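Local coordinates for glycosylation Associate Protein 1 (Streptococcus agalactiae serotype V, PDB 6OYC) that probably works with its Gap2 and Gap3 partners in the accessory Sec system, aiding the glycosylation and secretion of bacterial surface glycoproteins, at residues E319-V324 with T415-R420; V51-M56 with A240-N245; Y340-K345 with K475-Y480; V297-P302 with L454-E459. All coordinates share one frame; numbering follows the deposited sequence.

Interaction 1: E319-V324 with T415-R420; sequences EIYFVV and TDIINR
E319 swings CG away from its backbone N (chi1 -167°) and runs on extended, while R420 does the same at chi1 but bends at chi2; the two side chains cross at about a right angle. Their charged ends form a salt bridge from R420 NH1 to E319 OE1 at 2.5 Å. The carboxylate lies at the edge of the guanidinium with the two planes 48° apart. As a hydrogen bond the pair is weak, with an N-H...O angle of 118°. Y321, two residues along strand 318-323, points to the same helix: its CE2 has R420 CG near the ring plane at 4.1 Å, and its OH sits 3.8 Å from both CG1 and CG2 of I417. That hydroxyl is hydrogen-bonded to Y356 OH. Helix 414-420 belongs to the beta-alpha-beta crossover from strand 406-409 to strand 426-428, and the short axes run roughly antiparallel, as expected there. T352 OG1 hydrogen-bonds E319 OE1 and makes a weak bond to R420 NH1. The contact probably holds more by charge attraction than by a well-directed bond, with T352 OG1 near both groups, beside van der Waals contacts of Y321 with I417 and the aliphatic part of R420.

Interaction 2: V51-M56 with A240-N245; sequences VVLNYM and AFIVGN
This is a small, buried, wholly apolar contact between L53, just past the end of strand 48-52, and the short helix 239-242 in the crossover from strand 229-233 to strand 250-255. Both flank the parallel N-terminal sheet of a GT-B-like fold. One methyl carries the L53 side: CD1 meets I242 CD1 at 3.8 Å and F241 CE1 at 3.9 Å. L53 and I242 reach toward each other tip to tip. The phenyl ring of F241 comes from the opposite direction and offers L53 its edge, with the methyl near the ring plane and CZ almost as close as CE1, at 4.0 Å. F241 holds its ring between its backbone N and carbonyl carbon (chi1 62°), and from there CE1 and CZ lead toward the leucine. No hydrogen bond links the two segments, and 89 Å² is buried in total; across these segments the contact is made by three hydrophobic side chains. Strand 2-5 lies between strands 48-52 and 229-233, and its I5 touches both I242 and V51. Helix 208-223 flanks the same side, with E209 and R213 against F241 and Y219 against V51, while Y9 from a loop packs on L53.

Interaction 3: Y340-K345 with K475-Y480; sequences YKVMLK and KAIPYY
I477 is the first residue of 475-480 to pack on the facing helix, its CG2 lying 4.0 Å from V342 CG2 and its CD1 4.1 Å from the same methyl. The two side chains cross at about a right angle. V342 (chi1 -43°) sets CG2 between its backbone N and carbonyl carbon, the crowded position, which leaves CG2 facing I477. P478 follows, with its CD 4.4 Å from V342 CG1. The lysine K345, bent at chi3 and chi4, brings NZ to 4.1 Å from P478 CG, these side chains too crossing at about a right angle. Helix 329-344 follows strand 318-323 of a Rossmann-like parallel sheet and packs on it, and helix 473-481 lies beside it on the same face: V342 also touches I349, and I477 touches L426 and I428. The nitrogen of P478 has no hydrogen to give to the turn before, and the helix kinks there. Beyond the kink, Y479 lays CD2 over the centre of one face of the Y480 ring, while Y480 OH hydrogen-bonds to G464 O.

Interaction 4: V297-P302 with L454-E459; sequences VVHVSP and LTEFVE
The junction between the two Rossmann-like halves of a GT-B-type fold is the setting of this contact, where strand 297-299, at the edge of the N-terminal sheet, and the turn after it face the loop joining strands 449-451 and 464-466. The touch is light, 83 Å² in all, and no hydrogen bond crosses it. H299 points at the loop from its CB, with CG held away from its backbone N (chi1 167°), and CE1 comes to 4.3 Å from E456 OE1. NE2 stays 5.0 Å from that same OE1, a separation at which any attraction would be modest and would depend on whether the imidazole is protonated. The carboxylate is instead gripped by backbone N-H groups: OE1 by L283 N and OE2 by D284 N, at the start of helix 283-292, which would probably stabilise its negative charge. A bound glycerol, probably from the crystallisation liquor, lies close to H299. The second touch is apolar, from P302 CG to F457 CE1 at 4.5 Å, with the phenyl ring also resting on L436, Q439 and I443 of helix 436-445. T455 to F457 form an ST turn, in which T455 OG1 accepts a hydrogen bond from F457 N at 3.2 Å with an angle of 140°.

Overall arrangement
From the N terminus, interaction 2 comes first: it closes a loop of almost two hundred residues, which includes the whole ten-strand antiparallel sheet, and is complete before the others begin. Residues 297-302 then open interaction 4, 319-324 interaction 1 and 340-345 interaction 3. Interaction 1 closes first, at 415-420, nested within the loop of interaction 4, which closes at 454-459. Interaction 3 closes last, at 475-480, crossing both. Interactions 1 and 3 work within the C-terminal half, on its sheet and the helices against it, and touch through I320 CD1 and I477 CG2, 3.7 Å apart. Interaction 4 ties that half to the N-terminal sheet; interaction 2 lies on the same sheet, its centre about 28 Å from that of interaction 4.

Interaction 1: E319-V324 with T415-R420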
loop_
_atom_site.group_PDB
_atom_site.type_symbol
_atom_site.label_atom_id
_atom_site.label_comp_id
_atom_site.label_asym_id
_atom_site.label_seq_id
_atom_site.Cartn_x
_atom_site.Cartn_y
_atom_site.Cartn_z
ATOM N N GLU A 319 24.804 1.169 -9.184
ATOM C CA GLU A 319 24.040 0.072 -8.611
ATOM C C GLU A 319 22.792 -0.201 -9.442
ATOM O O GLU A 319 21.965 0.701 -9.667
ATOM C CB GLU A 319 23.668 0.367 -7.162
ATOM C CG GLU A 319 23.157 -0.862 -6.419
ATOM C CD GLU A 319 22.456 -0.518 -5.111
ATOM O OE1 GLU A 319 21.730 -1.396 -4.582
ATOM O OE2 GLU A 319 22.636 0.620 -4.612
ATOM N N ILE A 320 22.668 -1.447 -9.896
ATOM C CA ILE A 320 21.516 -1.920 -10.653
ATOM C C ILE A 320 20.563 -2.624 -9.695
ATOM O O ILE A 320 20.967 -3.531 -8.951
ATOM C CB ILE A 320 21.941 -2.869 -11.790
ATOM C CG1 ILE A 320 22.914 -2.179 -12.745
ATOM C CG2 ILE A 320 20.711 -3.401 -12.546
ATOM C CD1 ILE A 320 23.232 -2.990 -13.971
ATOM N N TYR A 321 19.296 -2.226 -9.744
ATOM C CA TYR A 321 18.218 -2.792 -8.933
ATOM C C TYR A 321 17.410 -3.731 -9.828
ATOM O O TYR A 321 16.637 -3.270 -10.671
ATOM C CB TYR A 321 17.367 -1.639 -8.389
ATOM C CG TYR A 321 16.222 -1.937 -7.431
ATOM C CD1 TYR A 321 14.956 -2.297 -7.906
ATOM C CD2 TYR A 321 16.375 -1.759 -6.058
ATOM C CE1 TYR A 321 13.900 -2.531 -7.020
ATOM C CE2 TYR A 321 15.322 -1.983 -5.174
ATOM C CZ TYR A 321 14.093 -2.376 -5.661
ATOM O OH TYR A 321 13.045 -2.607 -4.799
ATOM N N PHE A 322 17.592 -5.047 -9.659
ATOM C CA PHE A 322 17.138 -6.048 -10.633
ATOM C C PHE A 322 16.034 -6.922 -10.043
ATOM O O PHE A 322 16.302 -7.808 -9.215
ATOM C CB PHE A 322 18.314 -6.907 -11.095
ATOM C CG PHE A 322 18.057 -7.702 -12.364
ATOM C CD1 PHE A 322 17.096 -8.705 -12.405
ATOM C CD2 PHE A 322 18.823 -7.480 -13.506
ATOM C CE1 PHE A 322 16.895 -9.458 -13.568
ATOM C CE2 PHE A 322 18.619 -8.234 -14.678
ATOM C CZ PHE A 322 17.651 -9.214 -14.702
ATOM N N VAL A 323 14.805 -6.707 -10.506
ATOM C CA VAL A 323 13.658 -7.459 -10.004
ATOM C C VAL A 323 13.668 -8.844 -10.630
ATOM O O VAL A 323 13.693 -8.973 -11.856
ATOM C CB VAL A 323 12.342 -6.718 -10.310
ATOM C CG1 VAL A 323 11.107 -7.573 -9.915
ATOM C CG2 VAL A 323 12.311 -5.373 -9.590
ATOM N N VAL A 324 13.642 -9.889 -9.793
ATOM C CA VAL A 324 13.701 -11.261 -10.304
ATOM C C VAL A 324 12.348 -11.979 -10.290
ATOM O O VAL A 324 12.225 -13.047 -10.912
ATOM C CB VAL A 324 14.757 -12.089 -9.539
ATOM C CG1 VAL A 324 16.142 -11.461 -9.718
ATOM C CG2 VAL A 324 14.383 -12.212 -8.050
ATOM N N THR A 415 8.897 1.660 2.414
ATOM C CA THR A 415 10.026 2.385 2.991
ATOM C C THR A 415 11.353 1.696 2.680
ATOM O O THR A 415 12.349 2.366 2.400
ATOM C CB THR A 415 9.834 2.550 4.504
ATOM O OG1 THR A 415 8.538 3.086 4.762
ATOM C CG2 THR A 415 10.837 3.521 5.064
ATOM N N ASP A 416 11.399 0.361 2.746
ATOM C CA ASP A 416 12.589 -0.365 2.304
ATOM C C ASP A 416 12.940 -0.014 0.866
ATOM O O ASP A 416 14.076 0.361 0.564
ATOM C CB ASP A 416 12.358 -1.864 2.401
ATOM C CG ASP A 416 12.618 -2.397 3.759
ATOM O OD1 ASP A 416 13.044 -1.610 4.626
ATOM O OD2 ASP A 416 12.357 -3.598 3.968
ATOM N N ILE A 417 11.962 -0.139 -0.034
ATOM C CA ILE A 417 12.196 0.119 -1.448
ATOM C C ILE A 417 12.729 1.521 -1.634
ATOM O O ILE A 417 13.697 1.751 -2.366
ATOM C CB ILE A 417 10.901 -0.087 -2.245
ATOM C CG1 ILE A 417 10.463 -1.552 -2.151
ATOM C CG2 ILE A 417 11.081 0.407 -3.689
ATOM C CD1 ILE A 417 9.080 -1.787 -2.709
ATOM N N ILE A 418 12.096 2.477 -0.958
ATOM C CA ILE A 418 12.498 3.868 -1.049
ATOM C C ILE A 418 13.935 4.025 -0.585
ATOM O O ILE A 418 14.742 4.700 -1.238
ATOM C CB ILE A 418 11.534 4.752 -0.238
ATOM C CG1 ILE A 418 10.152 4.786 -0.906
ATOM C CG2 ILE A 418 12.113 6.149 -0.103
ATOM C CD1 ILE A 418 9.040 5.419 -0.037
ATOM N N ASN A 419 14.292 3.378 0.528
ATOM C CA ASN A 419 15.665 3.473 0.997
ATOM C C ASN A 419 16.612 2.763 0.044
ATOM O O ASN A 419 17.686 3.286 -0.274
ATOM C CB ASN A 419 15.781 2.919 2.409
ATOM C CG ASN A 419 15.448 3.960 3.451
ATOM O OD1 ASN A 419 16.319 4.694 3.918
ATOM N ND2 ASN A 419 14.169 4.065 3.789
ATOM N N ARG A 420 16.205 1.602 -0.473
ATOM C CA ARG A 420 17.110 0.840 -1.321
ATOM C C ARG A 420 17.365 1.558 -2.651
ATOM O O ARG A 420 18.448 1.422 -3.229
ATOM C CB ARG A 420 16.574 -0.593 -1.491
ATOM C CG ARG A 420 17.686 -1.661 -1.802
ATOM C CD ARG A 420 18.602 -1.946 -0.552
ATOM N NE ARG A 420 19.496 -3.119 -0.624
ATOM C CZ ARG A 420 20.474 -3.327 -1.522
ATOM N NH1 ARG A 420 20.743 -2.443 -2.485
ATOM N NH2 ARG A 420 21.196 -4.443 -1.456
#

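Interaction 2: V51-M56 with A240-N245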
loop_
_atom_site.group_PDB
_atom_site.type_symbol
_atom_site.label_atom_id
_atom_site.label_comp_id
_atom_site.label_asym_id
_atom_site.label_seq_id
_atom_site.Cartn_x
_atom_site.Cartn_y
_atom_site.Cartn_z
ATOM N N VAL A 51 -11.944 10.702 4.906
ATOM C CA VAL A 51 -13.164 10.135 5.477
ATOM C C VAL A 51 -13.020 8.621 5.370
ATOM O O VAL A 51 -13.207 8.048 4.286
ATOM C CB VAL A 51 -14.436 10.626 4.766
ATOM C CG1 VAL A 51 -15.667 9.997 5.385
ATOM C CG2 VAL A 51 -14.539 12.172 4.774
ATOM N N VAL A 52 -12.719 7.972 6.493
ATOM C CA VAL A 52 -12.312 6.566 6.518
ATOM C C VAL A 52 -13.491 5.737 6.994
ATOM O O VAL A 52 -13.972 5.919 8.118
ATOM C CB VAL A 52 -11.089 6.353 7.427
ATOM C CG1 VAL A 52 -10.731 4.862 7.516
ATOM C CG2 VAL A 52 -9.910 7.160 6.899
ATOM N N LEU A 53 -13.938 4.804 6.158
ATOM C CA LEU A 53 -15.175 4.093 6.455
ATOM C C LEU A 53 -14.955 2.776 7.177
ATOM O O LEU A 53 -15.849 2.333 7.899
ATOM C CB LEU A 53 -15.964 3.835 5.173
ATOM C CG LEU A 53 -16.473 5.059 4.416
ATOM C CD1 LEU A 53 -17.349 4.623 3.228
ATOM C CD2 LEU A 53 -17.246 5.993 5.316
ATOM N N ASN A 54 -13.801 2.133 7.004
ATOM C CA ASN A 54 -13.562 0.829 7.604
ATOM C C ASN A 54 -12.788 0.967 8.905
ATOM O O ASN A 54 -12.247 2.022 9.235
ATOM C CB ASN A 54 -12.804 -0.091 6.641
ATOM C CG ASN A 54 -11.449 0.470 6.236
ATOM O OD1 ASN A 54 -11.341 1.616 5.807
ATOM N ND2 ASN A 54 -10.415 -0.338 6.376
ATOM N N TYR A 55 -12.750 -0.135 9.648
ATOM C CA TYR A 55 -12.052 -0.206 10.930
ATOM C C TYR A 55 -10.534 -0.104 10.713
ATOM O O TYR A 55 -9.943 -0.929 10.003
ATOM C CB TYR A 55 -12.438 -1.527 11.598
ATOM C CG TYR A 55 -11.847 -1.822 12.959
ATOM C CD1 TYR A 55 -11.981 -0.925 14.019
ATOM C CD2 TYR A 55 -11.166 -3.012 13.189
ATOM C CE1 TYR A 55 -11.457 -1.210 15.261
ATOM C CE2 TYR A 55 -10.653 -3.313 14.426
ATOM C CZ TYR A 55 -10.792 -2.406 15.453
ATOM O OH TYR A 55 -10.274 -2.696 16.685
ATOM N N MET A 56 -9.891 0.902 11.303
ATOM C CA MET A 56 -8.462 1.146 11.064
ATOM C C MET A 56 -7.727 1.482 12.363
ATOM O O MET A 56 -7.289 2.620 12.578
ATOM C CB MET A 56 -8.289 2.264 10.030
ATOM C CG MET A 56 -8.651 1.840 8.612
ATOM S SD MET A 56 -7.341 0.778 7.984
ATOM C CE MET A 56 -6.281 2.010 7.206
ATOM N N ALA A 240 -22.478 2.804 -4.009
ATOM C CA ALA A 240 -23.929 2.928 -4.034
ATOM C C ALA A 240 -24.426 3.886 -2.957
ATOM O O ALA A 240 -25.309 4.714 -3.221
ATOM C CB ALA A 240 -24.593 1.557 -3.892
ATOM N N PHE A 241 -23.869 3.825 -1.752
ATOM C CA PHE A 241 -24.346 4.765 -0.743
ATOM C C PHE A 241 -23.534 6.055 -0.676
ATOM O O PHE A 241 -23.958 6.991 0.001
ATOM C CB PHE A 241 -24.425 4.107 0.652
ATOM C CG PHE A 241 -23.105 3.614 1.196
ATOM C CD1 PHE A 241 -22.270 4.460 1.911
ATOM C CD2 PHE A 241 -22.734 2.298 1.038
ATOM C CE1 PHE A 241 -21.079 4.005 2.445
ATOM C CE2 PHE A 241 -21.537 1.832 1.563
ATOM C CZ PHE A 241 -20.707 2.692 2.270
ATOM N N ILE A 242 -22.407 6.159 -1.366
ATOM C CA ILE A 242 -21.670 7.419 -1.426
ATOM C C ILE A 242 -22.059 8.227 -2.652
ATOM O O ILE A 242 -22.327 9.423 -2.558
ATOM C CB ILE A 242 -20.145 7.171 -1.397
ATOM C CG1 ILE A 242 -19.699 6.606 -0.052
ATOM C CG2 ILE A 242 -19.392 8.472 -1.657
ATOM C CD1 ILE A 242 -18.225 6.260 -0.070
ATOM N N VAL A 243 -22.078 7.586 -3.816
ATOM C CA VAL A 243 -22.360 8.284 -5.062
ATOM C C VAL A 243 -23.861 8.363 -5.316
ATOM O O VAL A 243 -24.361 9.381 -5.794
ATOM C CB VAL A 243 -21.613 7.600 -6.226
ATOM C CG1 VAL A 243 -21.855 8.330 -7.524
ATOM C CG2 VAL A 243 -20.123 7.550 -5.938
ATOM N N GLY A 244 -24.611 7.310 -4.983
ATOM C CA GLY A 244 -26.053 7.364 -5.167
ATOM C C GLY A 244 -26.704 8.480 -4.369
ATOM O O GLY A 244 -27.690 9.077 -4.806
ATOM N N ASN A 245 -26.148 8.796 -3.204
ATOM C CA ASN A 245 -26.727 9.779 -2.292
ATOM C C ASN A 245 -26.043 11.139 -2.397
ATOM O O ASN A 245 -25.908 11.828 -1.382
ATOM C CB ASN A 245 -26.642 9.269 -0.852
ATOM C CG ASN A 245 -27.240 7.880 -0.662
ATOM O OD1 ASN A 245 -26.834 7.139 0.233
ATOM N ND2 ASN A 245 -28.220 7.530 -1.497
#

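Interaction 3: Y340-K345 with K475-Y480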
loop_
_atom_site.group_PDB
_atom_site.type_symbol
_atom_site.label_atom_id
_atom_site.label_comp_id
_atom_site.label_asym_id
_atom_site.label_seq_id
_atom_site.Cartn_x
_atom_site.Cartn_y
_atom_site.Cartn_z
ATOM N N TYR A 340 27.139 -10.657 -16.339
ATOM C CA TYR A 340 28.562 -10.980 -16.303
ATOM C C TYR A 340 29.343 -10.181 -17.346
ATOM O O TYR A 340 30.355 -9.547 -17.027
ATOM C CB TYR A 340 28.742 -12.485 -16.511
ATOM C CG TYR A 340 30.153 -12.984 -16.275
ATOM C CD1 TYR A 340 30.688 -13.021 -14.995
ATOM C CD2 TYR A 340 30.943 -13.431 -17.330
ATOM C CE1 TYR A 340 31.979 -13.478 -14.771
ATOM C CE2 TYR A 340 32.228 -13.898 -17.114
ATOM C CZ TYR A 340 32.744 -13.909 -15.835
ATOM O OH TYR A 340 34.019 -14.364 -15.610
ATOM N N LYS A 341 28.856 -10.159 -18.590
ATOM C CA LYS A 341 29.592 -9.496 -19.665
ATOM C C LYS A 341 29.764 -8.002 -19.401
ATOM O O LYS A 341 30.873 -7.466 -19.529
ATOM C CB LYS A 341 28.890 -9.725 -21.004
ATOM C CG LYS A 341 29.229 -11.058 -21.674
ATOM C CD LYS A 341 28.938 -11.001 -23.165
ATOM C CE LYS A 341 28.021 -12.147 -23.604
ATOM N NZ LYS A 341 28.650 -13.499 -23.503
ATOM N N VAL A 342 28.678 -7.305 -19.036
ATOM C CA VAL A 342 28.807 -5.864 -18.818
ATOM C C VAL A 342 29.621 -5.574 -17.563
ATOM O O VAL A 342 30.248 -4.514 -17.453
ATOM C CB VAL A 342 27.429 -5.174 -18.756
ATOM C CG1 VAL A 342 26.502 -5.695 -19.851
ATOM C CG2 VAL A 342 26.805 -5.320 -17.374
ATOM N N MET A 343 29.647 -6.510 -16.612
ATOM C CA MET A 343 30.311 -6.262 -15.339
ATOM C C MET A 343 31.817 -6.444 -15.446
ATOM O O MET A 343 32.573 -5.708 -14.798
ATOM C CB MET A 343 29.734 -7.174 -14.259
ATOM C CG MET A 343 28.514 -6.569 -13.569
ATOM S SD MET A 343 27.637 -7.741 -12.535
ATOM C CE MET A 343 28.688 -7.776 -11.074
ATOM N N LEU A 344 32.276 -7.413 -16.250
ATOM C CA LEU A 344 33.707 -7.508 -16.518
ATOM C C LEU A 344 34.204 -6.265 -17.233
ATOM O O LEU A 344 35.324 -5.809 -16.993
ATOM C CB LEU A 344 34.028 -8.747 -17.343
ATOM C CG LEU A 344 33.744 -10.127 -16.769
ATOM C CD1 LEU A 344 33.685 -11.072 -17.930
ATOM C CD2 LEU A 344 34.822 -10.558 -15.786
ATOM N N LYS A 345 33.375 -5.690 -18.096
ATOM C CA LYS A 345 33.707 -4.454 -18.790
ATOM C C LYS A 345 33.588 -3.212 -17.914
ATOM O O LYS A 345 33.937 -2.120 -18.384
ATOM C CB LYS A 345 32.794 -4.282 -20.007
ATOM C CG LYS A 345 33.185 -5.094 -21.225
ATOM C CD LYS A 345 32.164 -4.902 -22.330
ATOM C CE LYS A 345 31.855 -3.426 -22.548
ATOM N NZ LYS A 345 30.384 -3.142 -22.515
ATOM N N LYS A 475 23.538 -4.054 -24.332
ATOM C CA LYS A 475 23.501 -2.718 -24.912
ATOM C C LYS A 475 22.821 -1.718 -23.985
ATOM O O LYS A 475 23.320 -0.604 -23.795
ATOM C CB LYS A 475 22.765 -2.761 -26.257
ATOM C CG LYS A 475 22.705 -1.447 -27.013
ATOM C CD LYS A 475 22.034 -1.629 -28.381
ATOM C CE LYS A 475 21.927 -0.309 -29.167
ATOM N NZ LYS A 475 21.471 -0.504 -30.585
ATOM N N ALA A 476 21.708 -2.129 -23.367
ATOM C CA ALA A 476 20.898 -1.211 -22.576
ATOM C C ALA A 476 21.605 -0.781 -21.291
ATOM O O ALA A 476 21.479 0.374 -20.867
ATOM C CB ALA A 476 19.547 -1.860 -22.270
ATOM N N ILE A 477 22.335 -1.683 -20.645
ATOM C CA ILE A 477 22.970 -1.343 -19.372
ATOM C C ILE A 477 24.070 -0.305 -19.605
ATOM O O ILE A 477 24.100 0.709 -18.891
ATOM C CB ILE A 477 23.491 -2.597 -18.647
ATOM C CG1 ILE A 477 22.320 -3.484 -18.216
ATOM C CG2 ILE A 477 24.308 -2.206 -17.443
ATOM C CD1 ILE A 477 22.737 -4.770 -17.508
ATOM N N PRO A 478 24.980 -0.482 -20.579
ATOM C CA PRO A 478 25.960 0.592 -20.842
ATOM C C PRO A 478 25.324 1.898 -21.265
ATOM O O PRO A 478 25.817 2.968 -20.889
ATOM C CB PRO A 478 26.830 0.005 -21.959
ATOM C CG PRO A 478 26.735 -1.468 -21.754
ATOM C CD PRO A 478 25.307 -1.699 -21.346
ATOM N N TYR A 479 24.225 1.835 -22.024
ATOM C CA TYR A 479 23.536 3.036 -22.486
ATOM C C TYR A 479 23.209 4.001 -21.350
ATOM O O TYR A 479 23.216 5.222 -21.540
ATOM C CB TYR A 479 22.251 2.623 -23.195
ATOM C CG TYR A 479 21.440 3.765 -23.763
ATOM C CD1 TYR A 479 21.749 4.300 -25.010
ATOM C CD2 TYR A 479 20.351 4.296 -23.072
ATOM C CE1 TYR A 479 21.007 5.335 -25.553
ATOM C CE2 TYR A 479 19.596 5.342 -23.617
ATOM C CZ TYR A 479 19.937 5.854 -24.862
ATOM O OH TYR A 479 19.220 6.881 -25.434
ATOM N N TYR A 480 22.860 3.481 -20.173
ATOM C CA TYR A 480 22.527 4.350 -19.052
ATOM C C TYR A 480 23.619 4.412 -17.999
ATOM O O TYR A 480 23.709 5.416 -17.285
ATOM C CB TYR A 480 21.199 3.918 -18.401
ATOM C CG TYR A 480 19.998 4.505 -19.112
ATOM C CD1 TYR A 480 19.851 5.875 -19.225
ATOM C CD2 TYR A 480 19.042 3.697 -19.706
ATOM C CE1 TYR A 480 18.780 6.426 -19.891
ATOM C CE2 TYR A 480 17.962 4.248 -20.380
ATOM C CZ TYR A 480 17.837 5.614 -20.468
ATOM O OH TYR A 480 16.774 6.199 -21.136
#

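Interaction 4: V297-P302 with L454-E459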
loop_
_atom_site.group_PDB
_atom_site.type_symbol
_atom_site.label_atom_id
_atom_site.label_comp_id
_atom_site.label_asym_id
_atom_site.label_seq_id
_atom_site.Cartn_x
_atom_site.Cartn_y
_atom_site.Cartn_z
ATOM N N VAL A 297 -12.576 13.590 -18.139
ATOM C CA VAL A 297 -11.712 12.509 -17.672
ATOM C C VAL A 297 -10.303 13.086 -17.650
ATOM O O VAL A 297 -9.761 13.431 -18.706
ATOM C CB VAL A 297 -11.791 11.270 -18.582
ATOM C CG1 VAL A 297 -10.822 10.199 -18.141
ATOM C CG2 VAL A 297 -13.222 10.707 -18.639
ATOM N N VAL A 298 -9.717 13.225 -16.465
ATOM C CA VAL A 298 -8.395 13.820 -16.322
ATOM C C VAL A 298 -7.394 12.736 -15.929
ATOM O O VAL A 298 -7.606 11.997 -14.956
ATOM C CB VAL A 298 -8.382 14.965 -15.301
ATOM C CG1 VAL A 298 -6.936 15.496 -15.155
ATOM C CG2 VAL A 298 -9.332 16.075 -15.729
ATOM N N HIS A 299 -6.295 12.656 -16.679
ATOM C CA HIS A 299 -5.257 11.671 -16.423
ATOM C C HIS A 299 -4.325 12.198 -15.341
ATOM O O HIS A 299 -3.816 13.321 -15.438
ATOM C CB HIS A 299 -4.496 11.361 -17.715
ATOM C CG HIS A 299 -3.216 10.606 -17.517
ATOM N ND1 HIS A 299 -3.175 9.319 -17.016
ATOM C CD2 HIS A 299 -1.932 10.947 -17.784
ATOM C CE1 HIS A 299 -1.919 8.909 -16.969
ATOM N NE2 HIS A 299 -1.147 9.876 -17.430
ATOM N N VAL A 300 -4.133 11.405 -14.289
ATOM C CA VAL A 300 -3.267 11.773 -13.175
ATOM C C VAL A 300 -2.285 10.627 -12.973
ATOM O O VAL A 300 -2.659 9.573 -12.446
ATOM C CB VAL A 300 -4.060 12.065 -11.888
ATOM C CG1 VAL A 300 -3.129 12.199 -10.681
ATOM C CG2 VAL A 300 -4.923 13.339 -12.042
ATOM N N SER A 301 -1.039 10.819 -13.400
ATOM C CA SER A 301 -0.055 9.764 -13.192
ATOM C C SER A 301 0.295 9.672 -11.704
ATOM O O SER A 301 0.389 10.694 -11.013
ATOM C CB SER A 301 1.205 9.989 -14.031
ATOM O OG SER A 301 1.493 11.362 -14.182
ATOM N N PRO A 302 0.462 8.475 -11.181
ATOM C CA PRO A 302 0.520 8.270 -9.717
ATOM C C PRO A 302 1.911 8.429 -9.107
ATOM O O PRO A 302 2.457 7.490 -8.533
ATOM C CB PRO A 302 0.001 6.833 -9.575
ATOM C CG PRO A 302 0.391 6.154 -10.866
ATOM C CD PRO A 302 0.301 7.214 -11.932
ATOM N N LEU A 454 6.202 -2.450 -23.536
ATOM C CA LEU A 454 5.776 -1.068 -23.448
ATOM C C LEU A 454 4.854 -0.895 -22.251
ATOM O O LEU A 454 4.001 -1.740 -21.968
ATOM C CB LEU A 454 5.057 -0.636 -24.728
ATOM C CG LEU A 454 4.678 0.847 -24.876
ATOM C CD1 LEU A 454 3.296 1.189 -24.259
ATOM C CD2 LEU A 454 5.789 1.759 -24.318
ATOM N N THR A 455 5.038 0.214 -21.552
ATOM C CA THR A 455 4.243 0.582 -20.395
ATOM C C THR A 455 3.946 2.062 -20.521
ATOM O O THR A 455 4.616 2.785 -21.259
ATOM C CB THR A 455 4.982 0.298 -19.068
ATOM O OG1 THR A 455 6.110 1.180 -18.946
ATOM C CG2 THR A 455 5.485 -1.158 -19.015
ATOM N N GLU A 456 2.946 2.523 -19.786
ATOM C CA GLU A 456 2.732 3.958 -19.777
ATOM C C GLU A 456 3.795 4.700 -18.975
ATOM O O GLU A 456 3.831 5.935 -19.016
ATOM C CB GLU A 456 1.336 4.266 -19.234
ATOM C CG GLU A 456 0.214 3.538 -19.956
ATOM C CD GLU A 456 -1.124 4.225 -19.745
ATOM O OE1 GLU A 456 -1.179 5.133 -18.880
ATOM O OE2 GLU A 456 -2.109 3.865 -20.438
ATOM N N PHE A 457 4.662 3.989 -18.261
ATOM C CA PHE A 457 5.623 4.622 -17.367
ATOM C C PHE A 457 6.920 5.023 -18.043
ATOM O O PHE A 457 7.627 5.894 -17.521
ATOM C CB PHE A 457 5.961 3.682 -16.205
ATOM C CG PHE A 457 4.856 3.544 -15.224
ATOM C CD1 PHE A 457 4.760 4.419 -14.145
ATOM C CD2 PHE A 457 3.878 2.573 -15.402
ATOM C CE1 PHE A 457 3.730 4.305 -13.247
ATOM C CE2 PHE A 457 2.844 2.457 -14.505
ATOM C CZ PHE A 457 2.770 3.317 -13.428
ATOM N N VAL A 458 7.277 4.385 -19.150
ATOM C CA VAL A 458 8.594 4.545 -19.751
ATOM C C VAL A 458 8.410 4.992 -21.190
ATOM O O VAL A 458 7.633 4.388 -21.938
ATOM C CB VAL A 458 9.411 3.241 -19.691
ATOM C CG1 VAL A 458 10.647 3.351 -20.578
ATOM C CG2 VAL A 458 9.791 2.910 -18.254
ATOM N N GLU A 459 9.095 6.066 -21.562
ATOM C CA GLU A 459 9.295 6.423 -22.959
ATOM C C GLU A 459 10.689 5.950 -23.357
ATOM O O GLU A 459 11.680 6.347 -22.735
ATOM C CB GLU A 459 9.136 7.927 -23.181
ATOM C CG GLU A 459 7.687 8.411 -23.186
ATOM C CD GLU A 459 7.561 9.865 -23.599
ATOM O OE1 GLU A 459 7.724 10.160 -24.803
ATOM O OE2 GLU A 459 7.310 10.716 -22.719
#